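Local coordinates for cell division protein FtsX (Streptococcus pneumoniae, PDB 6HFX) that forms the membrane part of the divisome ABC transporter FtsEX and, through its large extracellular loop, interacts with the peptidoglycan hydrolase PcsB, at residues V10-K15 with Y83-V88; V49-F54 with I87-A92. All coordinates share one frame; numbering follows the deposited sequence.

Interaction 1 (V10-K15 with Y83-V88); sequences VVYIRK and YDAYIV
V11 and Y86 form the antiparallel hydrogen-bonded pair at the middle of this contact, where the short strands V10-I13 and A85-V88 run at 166° to each other with their axes 4.5 Å apart at closest. Two backbone bonds define that pair: V11 N to Y86 O, nearly straight, and Y86 N to V11 O, each 2.8 Å long. Two residues on, past the non-hydrogen-bonded pair Y12-A85, I13 N reaches D84 O at 2.7 Å, bent to 151° at the hydrogen. Beyond it a water takes over, giving a hydrogen to I13 O and accepting one from D84 N.

The alternation of side chains splits the contact into two layers. On one face, ring atom CD1 of Y12 meets the methyl CB of A85 obliquely at 3.7 Å, and V10 CG1 touches that same methyl. Strands 8-13 and 85-90 are the two central strands of the four-stranded antiparallel sheet (order 49-55, 85-90, 8-13, 109-113), the arrangement of a ferredoxin-like βαββαβ fold with extra elements inserted. The face carrying V11, Y86 and V88 packs on helix 38-45, where L43 touches all three. There V11 CG2 lies 4.1 Å from V88 CG2. With I13 CG1 anti to the carbonyl carbon (chi1 -73°), the chain carries CD1 obliquely to the Y86 ring, 3.6 Å from CE2. The ring's far end is held by a hydrogen bond from Y86 OH to D19.

Where the strands end, extended K15 runs over to Y83, its CE 3.4 Å from ring atom CE2, while I13 O lies at that ring's edge.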
loop_
_atom_site.group_PDB
_atom_site.type_symbol
_atom_site.label_atom_id
_atom_site.label_comp_id
_atom_site.label_asym_id
_atom_site.label_seq_id
_atom_site.Cartn_x
_atom_site.Cartn_y
_atom_site.Cartn_z
ATOM N N VAL A 10 -6.564 -4.764 -0.196
ATOM C CA VAL A 10 -5.739 -3.576 -0.315
ATOM C C VAL A 10 -5.338 -3.136 1.101
ATOM O O VAL A 10 -6.198 -2.871 1.957
ATOM C CB VAL A 10 -6.472 -2.474 -1.100
ATOM C CG1 VAL A 10 -5.548 -1.266 -1.434
ATOM C CG2 VAL A 10 -7.052 -3.038 -2.367
ATOM N N VAL A 11 -4.030 -3.059 1.348
ATOM C CA VAL A 11 -3.479 -2.688 2.651
ATOM C C VAL A 11 -2.886 -1.292 2.520
ATOM O O VAL A 11 -1.800 -1.116 1.956
ATOM C CB VAL A 11 -2.431 -3.700 3.127
ATOM C CG1 VAL A 11 -1.727 -3.218 4.429
ATOM C CG2 VAL A 11 -3.087 -5.042 3.351
ATOM N N TYR A 12 -3.591 -0.292 3.037
ATOM C CA TYR A 12 -3.115 1.083 2.975
ATOM C C TYR A 12 -2.152 1.362 4.115
ATOM O O TYR A 12 -2.355 0.906 5.240
ATOM C CB TYR A 12 -4.284 2.060 3.041
ATOM C CG TYR A 12 -5.246 1.817 1.945
ATOM C CD1 TYR A 12 -4.993 2.276 0.661
ATOM C CD2 TYR A 12 -6.398 1.081 2.174
ATOM C CE1 TYR A 12 -5.907 2.038 -0.365
ATOM C CE2 TYR A 12 -7.281 0.838 1.187
ATOM C CZ TYR A 12 -7.048 1.304 -0.076
ATOM O OH TYR A 12 -8.003 1.009 -1.029
ATOM N N ILE A 13 -1.128 2.137 3.819
ATOM C CA ILE A 13 -0.004 2.354 4.720
ATOM C C ILE A 13 -0.121 3.729 5.360
ATOM O O ILE A 13 -0.562 4.700 4.724
ATOM C CB ILE A 13 1.332 2.210 3.967
ATOM C CG1 ILE A 13 1.611 0.749 3.641
ATOM C CG2 ILE A 13 2.482 2.806 4.787
ATOM C CD1 ILE A 13 2.548 0.589 2.494
ATOM N N ARG A 14 0.252 3.811 6.635
ATOM C CA ARG A 14 0.259 5.087 7.335
ATOM C C ARG A 14 1.093 6.102 6.561
ATOM O O ARG A 14 2.151 5.781 6.020
ATOM C CB ARG A 14 0.808 4.906 8.757
ATOM C CG ARG A 14 -0.130 4.163 9.724
ATOM C CD ARG A 14 -0.456 5.009 10.965
ATOM N NE ARG A 14 -1.880 4.960 11.306
ATOM C CZ ARG A 14 -2.451 5.665 12.281
ATOM N NH1 ARG A 14 -1.718 6.481 13.030
ATOM N NH2 ARG A 14 -3.757 5.552 12.505
ATOM N N LYS A 15 0.602 7.335 6.493
ATOM C CA LYS A 15 1.316 8.362 5.747
ATOM C C LYS A 15 2.707 8.652 6.313
ATOM O O LYS A 15 3.536 9.245 5.614
ATOM C CB LYS A 15 0.496 9.644 5.725
ATOM C CG LYS A 15 -0.681 9.617 4.752
ATOM C CD LYS A 15 -1.465 10.891 4.910
ATOM C CE LYS A 15 -2.673 10.951 4.020
ATOM N NZ LYS A 15 -3.236 12.318 4.102
ATOM N N TYR A 83 -2.914 7.339 -0.253
ATOM C CA TYR A 83 -2.081 6.508 0.610
ATOM C C TYR A 83 -1.327 5.458 -0.188
ATOM O O TYR A 83 -1.910 4.798 -1.055
ATOM C CB TYR A 83 -2.915 5.786 1.668
ATOM C CG TYR A 83 -3.756 6.715 2.476
ATOM C CD1 TYR A 83 -4.924 7.250 1.956
ATOM C CD2 TYR A 83 -3.383 7.077 3.763
ATOM C CE1 TYR A 83 -5.707 8.126 2.709
ATOM C CE2 TYR A 83 -4.152 7.944 4.514
ATOM C CZ TYR A 83 -5.310 8.466 3.985
ATOM O OH TYR A 83 -6.073 9.333 4.731
ATOM N N ASP A 84 -0.040 5.283 0.140
ATOM C CA ASP A 84 0.692 4.100 -0.298
ATOM C C ASP A 84 -0.049 2.835 0.117
ATOM O O ASP A 84 -0.550 2.745 1.236
ATOM C CB ASP A 84 2.102 4.081 0.305
ATOM C CG ASP A 84 2.943 5.211 -0.198
ATOM O OD1 ASP A 84 2.507 5.889 -1.153
ATOM O OD2 ASP A 84 4.032 5.433 0.358
ATOM N N ALA A 85 -0.095 1.849 -0.781
ATOM C CA ALA A 85 -0.854 0.641 -0.519
ATOM C C ALA A 85 -0.051 -0.564 -0.969
ATOM O O ALA A 85 0.826 -0.457 -1.820
ATOM C CB ALA A 85 -2.220 0.661 -1.245
ATOM N N TYR A 86 -0.372 -1.714 -0.379
ATOM C CA TYR A 86 0.010 -3.020 -0.902
ATOM C C TYR A 86 -1.255 -3.702 -1.429
ATOM O O TYR A 86 -2.229 -3.898 -0.690
ATOM C CB TYR A 86 0.699 -3.897 0.154
ATOM C CG TYR A 86 2.140 -3.526 0.373
ATOM C CD1 TYR A 86 3.057 -3.606 -0.663
ATOM C CD2 TYR A 86 2.582 -3.075 1.603
ATOM C CE1 TYR A 86 4.353 -3.263 -0.479
ATOM C CE2 TYR A 86 3.904 -2.718 1.795
ATOM C CZ TYR A 86 4.770 -2.819 0.749
ATOM O OH TYR A 86 6.065 -2.468 0.908
ATOM N N ILE A 87 -1.241 -4.066 -2.702
ATOM C CA ILE A 87 -2.316 -4.860 -3.281
ATOM C C ILE A 87 -1.903 -6.322 -3.155
ATOM O O ILE A 87 -0.916 -6.763 -3.760
ATOM C CB ILE A 87 -2.604 -4.472 -4.734
ATOM C CG1 ILE A 87 -3.235 -3.075 -4.792
ATOM C CG2 ILE A 87 -3.602 -5.459 -5.329
ATOM C CD1 ILE A 87 -2.305 -1.970 -5.075
ATOM N N VAL A 88 -2.655 -7.066 -2.357
ATOM C CA VAL A 88 -2.321 -8.419 -1.937
ATOM C C VAL A 88 -3.308 -9.378 -2.579
ATOM O O VAL A 88 -4.517 -9.109 -2.613
ATOM C CB VAL A 88 -2.403 -8.511 -0.407
ATOM C CG1 VAL A 88 -1.951 -9.853 0.105
ATOM C CG2 VAL A 88 -1.641 -7.361 0.228
HETATM O O HOH W 1 1.005 6.617 2.885
#

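Interaction 2 (V49-F54 with I87-A92); sequences VKSVTF and IVEANA
The carbonyl oxygen of I87 is gripped twice: T53 N donates to I87 O at 3.0 Å, tilted out of the carbonyl plane, and a water donates to I87 O at 2.8 Å. The same water lies 2.9 Å from T53 OG1, tying the threonine hydroxyl to the facing strand. I87 N returns a bond to T53 O.

Nearer the start of strand 49-55, K50 and S51 together face E89. K50 N bonds to E89 O at 2.9 Å and E89 N to S51 O, while the psi of -40° at K50 fits the first position of a classic beta bulge. The extra residue brings the K50 side chain to the E89 side of the sheet. With CG anti to the backbone N in both residues (chi1 172° in K50, 162° in E89), the two extended chains meet, and K50 CD packs 3.3 Å from E89 OE1. A long salt bridge of 3.5 Å joins K50 NZ to E89 OE2.

On the opposite face V52 and V88 lie side by side, V52 CG1 being 4.1 Å from V88 CG2. Both rest on L43 of helix 38-45, V49 packs on I99 of helix 96-103, and V88 also bonds through its backbone to V9 of strand 8-13.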
loop_
_atom_site.group_PDB
_atom_site.type_symbol
_atom_site.label_atom_id
_atom_site.label_comp_id
_atom_site.label_asym_id
_atom_site.label_seq_id
_atom_site.Cartn_x
_atom_site.Cartn_y
_atom_site.Cartn_z
ATOM N N VAL A 49 -1.057 -15.976 1.142
ATOM C CA VAL A 49 -0.803 -14.876 0.218
ATOM C C VAL A 49 0.054 -15.375 -0.939
ATOM O O VAL A 49 0.993 -16.161 -0.753
ATOM C CB VAL A 49 -0.151 -13.674 0.926
ATOM C CG1 VAL A 49 -0.010 -12.547 -0.051
ATOM C CG2 VAL A 49 -0.978 -13.236 2.160
ATOM N N LYS A 50 -0.294 -14.932 -2.143
ATOM C CA LYS A 50 0.388 -15.293 -3.373
ATOM C C LYS A 50 1.277 -14.180 -3.914
ATOM O O LYS A 50 2.372 -14.468 -4.407
ATOM C CB LYS A 50 -0.629 -15.691 -4.441
ATOM C CG LYS A 50 0.007 -15.890 -5.786
ATOM C CD LYS A 50 -0.987 -16.384 -6.787
ATOM C CE LYS A 50 -0.389 -16.368 -8.166
ATOM N NZ LYS A 50 -1.460 -16.654 -9.148
ATOM N N SER A 51 0.840 -12.919 -3.848
ATOM C CA SER A 51 1.687 -11.798 -4.249
ATOM C C SER A 51 1.298 -10.540 -3.484
ATOM O O SER A 51 0.148 -10.377 -3.072
ATOM C CB SER A 51 1.592 -11.503 -5.741
ATOM O OG SER A 51 0.337 -10.881 -6.017
ATOM N N VAL A 52 2.270 -9.635 -3.342
ATOM C CA VAL A 52 2.111 -8.378 -2.618
ATOM C C VAL A 52 2.794 -7.289 -3.442
ATOM O O VAL A 52 4.028 -7.264 -3.545
ATOM C CB VAL A 52 2.694 -8.470 -1.203
ATOM C CG1 VAL A 52 2.374 -7.226 -0.345
ATOM C CG2 VAL A 52 2.174 -9.737 -0.537
ATOM N N THR A 53 2.003 -6.397 -4.046
ATOM C CA THR A 53 2.525 -5.424 -5.001
ATOM C C THR A 53 2.371 -4.009 -4.445
ATOM O O THR A 53 1.296 -3.643 -3.960
ATOM C CB THR A 53 1.825 -5.578 -6.357
ATOM O OG1 THR A 53 1.991 -6.928 -6.827
ATOM C CG2 THR A 53 2.414 -4.633 -7.388
ATOM N N PHE A 54 3.441 -3.212 -4.518
ATOM C CA PHE A 54 3.399 -1.845 -3.995
ATOM C C PHE A 54 2.692 -0.941 -4.992
ATOM O O PHE A 54 2.926 -1.030 -6.197
ATOM C CB PHE A 54 4.814 -1.323 -3.710
ATOM C CG PHE A 54 4.852 0.039 -3.033
ATOM C CD1 PHE A 54 4.500 0.176 -1.705
ATOM C CD2 PHE A 54 5.248 1.165 -3.728
ATOM C CE1 PHE A 54 4.523 1.392 -1.095
ATOM C CE2 PHE A 54 5.275 2.413 -3.121
ATOM C CZ PHE A 54 4.916 2.524 -1.800
ATOM N N ILE A 87 -1.241 -4.066 -2.702
ATOM C CA ILE A 87 -2.316 -4.860 -3.281
ATOM C C ILE A 87 -1.903 -6.322 -3.155
ATOM O O ILE A 87 -0.916 -6.763 -3.760
ATOM C CB ILE A 87 -2.604 -4.472 -4.734
ATOM C CG1 ILE A 87 -3.235 -3.075 -4.792
ATOM C CG2 ILE A 87 -3.602 -5.459 -5.329
ATOM C CD1 ILE A 87 -2.305 -1.970 -5.075
ATOM N N VAL A 88 -2.655 -7.066 -2.357
ATOM C CA VAL A 88 -2.321 -8.419 -1.937
ATOM C C VAL A 88 -3.308 -9.378 -2.579
ATOM O O VAL A 88 -4.517 -9.109 -2.613
ATOM C CB VAL A 88 -2.403 -8.511 -0.407
ATOM C CG1 VAL A 88 -1.951 -9.853 0.105
ATOM C CG2 VAL A 88 -1.641 -7.361 0.228
ATOM N N GLU A 89 -2.805 -10.493 -3.076
ATOM C CA GLU A 89 -3.658 -11.511 -3.664
ATOM C C GLU A 89 -3.704 -12.718 -2.749
ATOM O O GLU A 89 -2.653 -13.278 -2.425
ATOM C CB GLU A 89 -3.155 -11.929 -5.041
ATOM C CG GLU A 89 -3.757 -13.266 -5.469
ATOM C CD GLU A 89 -3.182 -13.783 -6.763
ATOM O OE1 GLU A 89 -2.109 -13.301 -7.182
ATOM O OE2 GLU A 89 -3.802 -14.677 -7.358
ATOM N N ALA A 90 -4.921 -13.157 -2.394
ATOM C CA ALA A 90 -5.106 -14.363 -1.595
ATOM C C ALA A 90 -5.122 -15.604 -2.487
ATOM O O ALA A 90 -5.354 -15.524 -3.695
ATOM C CB ALA A 90 -6.400 -14.289 -0.782
ATOM N N ASN A 91 -4.802 -16.759 -1.885
ATOM C CA ASN A 91 -4.846 -18.008 -2.642
ATOM C C ASN A 91 -6.280 -18.423 -2.930
ATOM O O ASN A 91 -6.552 -19.049 -3.961
ATOM C CB ASN A 91 -4.138 -19.136 -1.892
ATOM C CG ASN A 91 -2.672 -18.864 -1.663
ATOM O OD1 ASN A 91 -2.107 -19.275 -0.638
ATOM N ND2 ASN A 91 -2.038 -18.167 -2.610
ATOM N N ALA A 92 -7.195 -18.099 -2.024
ATOM C CA ALA A 92 -8.606 -18.414 -2.149
ATOM C C ALA A 92 -9.390 -17.251 -1.575
ATOM O O ALA A 92 -8.911 -16.568 -0.660
ATOM C CB ALA A 92 -8.978 -19.706 -1.408
HETATM O O HOH W 2 -0.228 -8.478 -5.894
#

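How the interactions relate
Strand 85-90 is common to both interactions, which share I87 and V88 and have centres 12 Å apart. Its two edges pair with strand 8-13 in interaction 1 and strand 49-55 in interaction 2, antiparallel each time. Along the chain the order is 10-15, 49-54, then 83-92: the link from 8-13 to 49-55 runs through the hairpin 23-26/29-32 and helix 38-45, a crossover between parallel strands separated by 85-90, which comes later in sequence. Direct packing joins the contacts as well, since Y86 sets its ring edge-to-face with F54 and touches V52. Together the two contacts join three of the four strands in the central sheet of the extracellular domain.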